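Local coordinates for AP endonuclease, family protein 2 (Mycobacterium smegmatis, PDB 5TNV), which binds magnesium in a xylose isomerase-like TIM barrel and may act as an endonuclease, at residues Met21-Ile29 with Arg314-Leu325. Sequence-based numbering, arbitrary orientation.
Sequences MYSAHTWPI and REYILQVLTSAL
The loop 21-29 runs beside the last helix of the chain, 306-325, coming nearest at A24, whose CA is 5.1 Å from the CA of T322, and again at I29, near R314. A24 points its methyl at the helix backbone. Its CB rests where L321 passes into T322, 3.9 Å from L321 CB, and L325 reaches in with CD1 to 3.6 Å from A24 N. H25 turns its ring toward L318. L318 has two conformers, so this contact is less sure. In one of them its CD1 lies over the middle of one face of the imidazole, 3.6 Å from the ring centroid and 12° off the normal, a CH-pi contact. W27 packs on two leucines: L325 CD1 meets the indole near its plane at CE3, 4.0 Å away, while L321 CD1 packs against W27 CB. L321 CD2 lies over one face of the indole, toward the rim, and Y22 CD2 over the opposite face. W27 NE1 donates a hydrogen bond to G295 O.

I29 brings two branches to the helix. CG1 stands beside the backbone N (chi1 -56°) and carries CD1 to 3.7 Å from I317 CG2. CG2, anti to that N, lies 3.8 Å from R314 CG, where the two side chains cross at about a right angle. A water bridges I29 and R314, donating to the backbone I29 O at 2.7 Å and accepting a weak bond from R314 NE.

The contact joins the N-terminal segment leading into strand 29-32, the first of the barrel, to its last helix. Strand 29-32 lies next to strand 297-299, which I29, I317 and L321 all touch. W27 and A324 also rest on L289 of helix 281-290. Farther round the helix, Y316 OH and S323 OG hydrogen-bond to D305 and E63 of a second subunit.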
loop_
_atom_site.group_PDB
_atom_site.type_symbol
_atom_site.label_atom_id
_atom_site.label_comp_id
_atom_site.label_asym_id
_atom_site.label_seq_id
_atom_site.Cartn_x
_atom_site.Cartn_y
_atom_site.Cartn_z
ATOM N N MET A 21 -32.338 -3.478 7.649
ATOM C CA MET A 21 -31.102 -2.749 7.857
ATOM C C MET A 21 -31.027 -1.624 6.838
ATOM O O MET A 21 -31.854 -1.237 6.012
ATOM C CB MET A 21 -29.871 -3.664 7.744
ATOM N N TYR A 22 -29.883 -1.000 6.852
ATOM C CA TYR A 22 -29.572 -0.054 5.798
ATOM C C TYR A 22 -29.418 -0.773 4.486
ATOM O O TYR A 22 -29.148 -1.978 4.456
ATOM C CB TYR A 22 -28.274 0.666 6.164
ATOM C CG TYR A 22 -28.315 1.475 7.418
ATOM C CD1 TYR A 22 -29.016 2.654 7.451
ATOM C CD2 TYR A 22 -27.675 1.069 8.592
ATOM C CE1 TYR A 22 -29.071 3.413 8.602
ATOM C CE2 TYR A 22 -27.735 1.850 9.744
ATOM C CZ TYR A 22 -28.430 3.008 9.769
ATOM O OH TYR A 22 -28.482 3.812 10.899
ATOM N N SER A 23 -29.550 -0.031 3.393
ATOM C CA SER A 23 -29.099 -0.539 2.085
ATOM C C SER A 23 -27.619 -0.201 1.929
ATOM O O SER A 23 -27.140 0.612 2.721
ATOM C CB SER A 23 -29.902 0.122 0.983
ATOM O OG SER A 23 -29.482 1.444 0.691
ATOM N N ALA A 24 -26.924 -0.728 0.942
ATOM C CA ALA A 24 -25.522 -0.337 0.790
ATOM C C ALA A 24 -25.337 1.204 0.673
ATOM O O ALA A 24 -24.419 1.746 1.324
ATOM C CB ALA A 24 -24.874 -1.025 -0.395
ATOM N N HIS A 25 -26.162 1.878 -0.096
ATOM C CA HIS A 25 -25.937 3.325 -0.357
ATOM C C HIS A 25 -26.396 4.240 0.743
ATOM O O HIS A 25 -26.126 5.437 0.777
ATOM C CB HIS A 25 -26.614 3.604 -1.732
ATOM C CG HIS A 25 -25.559 2.928 -2.626
ATOM N ND1 HIS A 25 -25.427 1.538 -2.695
ATOM C CD2 HIS A 25 -24.556 3.402 -3.406
ATOM C CE1 HIS A 25 -24.434 1.183 -3.498
ATOM N NE2 HIS A 25 -23.897 2.312 -3.952
ATOM N N THR A 26 -27.106 3.713 1.726
ATOM C CA THR A 26 -27.502 4.534 2.865
ATOM C C THR A 26 -26.814 4.079 4.136
ATOM O O THR A 26 -27.047 4.687 5.185
ATOM C CB THR A 26 -29.022 4.539 3.072
ATOM O OG1 THR A 26 -29.454 3.165 3.212
ATOM C CG2 THR A 26 -29.673 5.236 1.890
ATOM N N TRP A 27 -26.034 2.995 4.129
ATOM C CA TRP A 27 -25.399 2.533 5.353
ATOM C C TRP A 27 -24.409 3.593 5.813
ATOM O O TRP A 27 -23.496 3.930 5.055
ATOM C CB TRP A 27 -24.686 1.197 5.092
ATOM C CG TRP A 27 -24.420 0.409 6.335
ATOM C CD1 TRP A 27 -23.837 0.833 7.490
ATOM C CD2 TRP A 27 -24.766 -0.975 6.556
ATOM N NE1 TRP A 27 -23.803 -0.170 8.411
ATOM C CE2 TRP A 27 -24.364 -1.312 7.855
ATOM C CE3 TRP A 27 -25.397 -1.959 5.766
ATOM C CZ2 TRP A 27 -24.548 -2.577 8.370
ATOM C CZ3 TRP A 27 -25.580 -3.216 6.281
ATOM C CH2 TRP A 27 -25.149 -3.503 7.591
ATOM N N PRO A 28 -24.518 4.153 7.008
ATOM C CA PRO A 28 -23.586 5.223 7.378
ATOM C C PRO A 28 -22.143 4.731 7.502
ATOM O O PRO A 28 -21.900 3.769 8.206
ATOM C CB PRO A 28 -24.162 5.768 8.697
ATOM C CG PRO A 28 -25.608 5.436 8.621
ATOM C CD PRO A 28 -25.569 4.035 8.038
ATOM N N ILE A 29 -21.258 5.460 6.824
ATOM C CA ILE A 29 -19.811 5.165 6.829
ATOM C C ILE A 29 -19.137 6.478 7.176
ATOM O O ILE A 29 -18.880 7.317 6.282
ATOM C CB ILE A 29 -19.318 4.547 5.528
ATOM C CG1 ILE A 29 -20.084 3.254 5.142
ATOM C CG2 ILE A 29 -17.842 4.290 5.620
ATOM C CD1 ILE A 29 -19.942 2.936 3.646
ATOM N N ARG A 314 -13.840 4.240 2.840
ATOM C CA ARG A 314 -15.280 4.366 2.690
ATOM C C ARG A 314 -15.729 3.777 1.344
ATOM O O ARG A 314 -16.697 3.021 1.267
ATOM C CB ARG A 314 -15.714 5.838 2.782
ATOM C CG ARG A 314 -17.156 6.023 2.310
ATOM C CD ARG A 314 -17.620 7.486 2.343
ATOM N NE ARG A 314 -18.882 7.623 1.553
ATOM C CZ ARG A 314 -18.880 7.656 0.244
ATOM N NH1 ARG A 314 -17.804 7.641 -0.465
ATOM N NH2 ARG A 314 -20.049 7.716 -0.352
ATOM N N GLU A 315 -15.024 4.138 0.267
ATOM C CA GLU A 315 -15.380 3.612 -1.048
ATOM C C GLU A 315 -15.280 2.091 -1.065
ATOM O O GLU A 315 -16.093 1.412 -1.695
ATOM C CB GLU A 315 -14.528 4.245 -2.133
ATOM C CG GLU A 315 -14.869 5.692 -2.365
ATOM C CD GLU A 315 -14.062 6.370 -3.434
ATOM O OE1 GLU A 315 -13.188 5.726 -3.996
ATOM O OE2 GLU A 315 -14.309 7.584 -3.682
ATOM N N TYR A 316 -14.257 1.553 -0.404
ATOM C CA TYR A 316 -14.058 0.116 -0.288
ATOM C C TYR A 316 -15.239 -0.558 0.383
ATOM O O TYR A 316 -15.767 -1.554 -0.123
ATOM C CB TYR A 316 -12.751 -0.112 0.479
ATOM C CG TYR A 316 -12.508 -1.568 0.810
ATOM C CD1 TYR A 316 -11.855 -2.370 -0.115
ATOM C CD2 TYR A 316 -12.894 -2.156 1.994
ATOM C CE1 TYR A 316 -11.611 -3.700 0.113
ATOM C CE2 TYR A 316 -12.617 -3.476 2.250
ATOM C CZ TYR A 316 -11.972 -4.255 1.304
ATOM O OH TYR A 316 -11.699 -5.574 1.587
ATOM N N ILE A 317 -15.632 -0.049 1.544
ATOM C CA ILE A 317 -16.753 -0.621 2.288
ATOM C C ILE A 317 -18.015 -0.575 1.431
ATOM O O ILE A 317 -18.783 -1.541 1.386
ATOM C CB ILE A 317 -16.947 0.091 3.646
ATOM C CG1 ILE A 317 -15.743 -0.105 4.562
ATOM C CG2 ILE A 317 -18.238 -0.335 4.320
ATOM C CD1 ILE A 317 -15.699 0.833 5.730
ATOM N N LEU A 318 -18.262 0.542 0.752
ATOM C CA LEU A 318 -19.455 0.661 -0.067
ATOM C C LEU A 318 -19.452 -0.428 -1.144
ATOM O O LEU A 318 -20.518 -1.009 -1.387
ATOM C CB LEU A 318 -19.512 2.086 -0.609
ATOM C CG LEU A 318 -20.637 2.376 -1.602
ATOM C CD1 LEU A 318 -21.982 2.216 -0.920
ATOM C CD2 LEU A 318 -20.425 3.747 -2.227
ATOM N N GLN A 319 -18.344 -0.737 -1.780
ATOM C CA GLN A 319 -18.342 -1.802 -2.797
ATOM C C GLN A 319 -18.623 -3.131 -2.129
ATOM O O GLN A 319 -19.355 -3.970 -2.720
ATOM C CB GLN A 319 -17.036 -1.784 -3.588
ATOM C CG GLN A 319 -17.058 -2.733 -4.784
ATOM C CD GLN A 319 -16.825 -4.219 -4.522
ATOM O OE1 GLN A 319 -16.113 -4.610 -3.588
ATOM N NE2 GLN A 319 -17.454 -5.057 -5.311
ATOM N N VAL A 320 -17.993 -3.456 -1.027
ATOM C CA VAL A 320 -18.183 -4.732 -0.365
ATOM C C VAL A 320 -19.672 -4.896 -0.007
ATOM O O VAL A 320 -20.266 -5.952 -0.254
ATOM C CB VAL A 320 -17.270 -4.867 0.875
ATOM C CG1 VAL A 320 -17.624 -6.102 1.703
ATOM C CG2 VAL A 320 -15.795 -4.934 0.469
ATOM N N LEU A 321 -20.248 -3.867 0.585
ATOM C CA LEU A 321 -21.664 -3.892 0.986
ATOM C C LEU A 321 -22.562 -4.029 -0.217
ATOM O O LEU A 321 -23.552 -4.772 -0.190
ATOM C CB LEU A 321 -22.062 -2.625 1.756
ATOM C CG LEU A 321 -21.452 -2.430 3.136
ATOM C CD1 LEU A 321 -21.872 -1.090 3.706
ATOM C CD2 LEU A 321 -21.819 -3.560 4.121
ATOM N N THR A 322 -22.243 -3.306 -1.287
ATOM C CA THR A 322 -23.106 -3.341 -2.488
ATOM C C THR A 322 -23.184 -4.776 -2.998
ATOM O O THR A 322 -24.272 -5.302 -3.278
ATOM C CB THR A 322 -22.595 -2.408 -3.563
ATOM O OG1 THR A 322 -22.674 -1.050 -3.089
ATOM C CG2 THR A 322 -23.368 -2.511 -4.878
ATOM N N SER A 323 -22.042 -5.430 -3.128
ATOM C CA SER A 323 -22.016 -6.814 -3.575
ATOM C C SER A 323 -22.761 -7.758 -2.607
ATOM O O SER A 323 -23.527 -8.611 -3.019
ATOM C CB SER A 323 -20.577 -7.269 -3.776
ATOM O OG SER A 323 -20.549 -8.652 -4.088
ATOM N N ALA A 324 -22.529 -7.602 -1.304
ATOM C CA ALA A 324 -23.070 -8.516 -0.307
ATOM C C ALA A 324 -24.571 -8.367 -0.155
ATOM O O ALA A 324 -25.242 -9.337 0.224
ATOM C CB ALA A 324 -22.428 -8.268 1.049
ATOM N N LEU A 325 -25.116 -7.181 -0.445
ATOM C CA LEU A 325 -26.522 -6.899 -0.243
ATOM C C LEU A 325 -27.342 -6.935 -1.504
ATOM O O LEU A 325 -28.553 -6.826 -1.443
ATOM C CB LEU A 325 -26.673 -5.496 0.448
ATOM C CG LEU A 325 -26.084 -5.387 1.864
ATOM C CD1 LEU A 325 -26.189 -3.927 2.326
ATOM C CD2 LEU A 325 -26.781 -6.342 2.827
HETATM O O HOH W 1 -20.132 8.639 4.308
#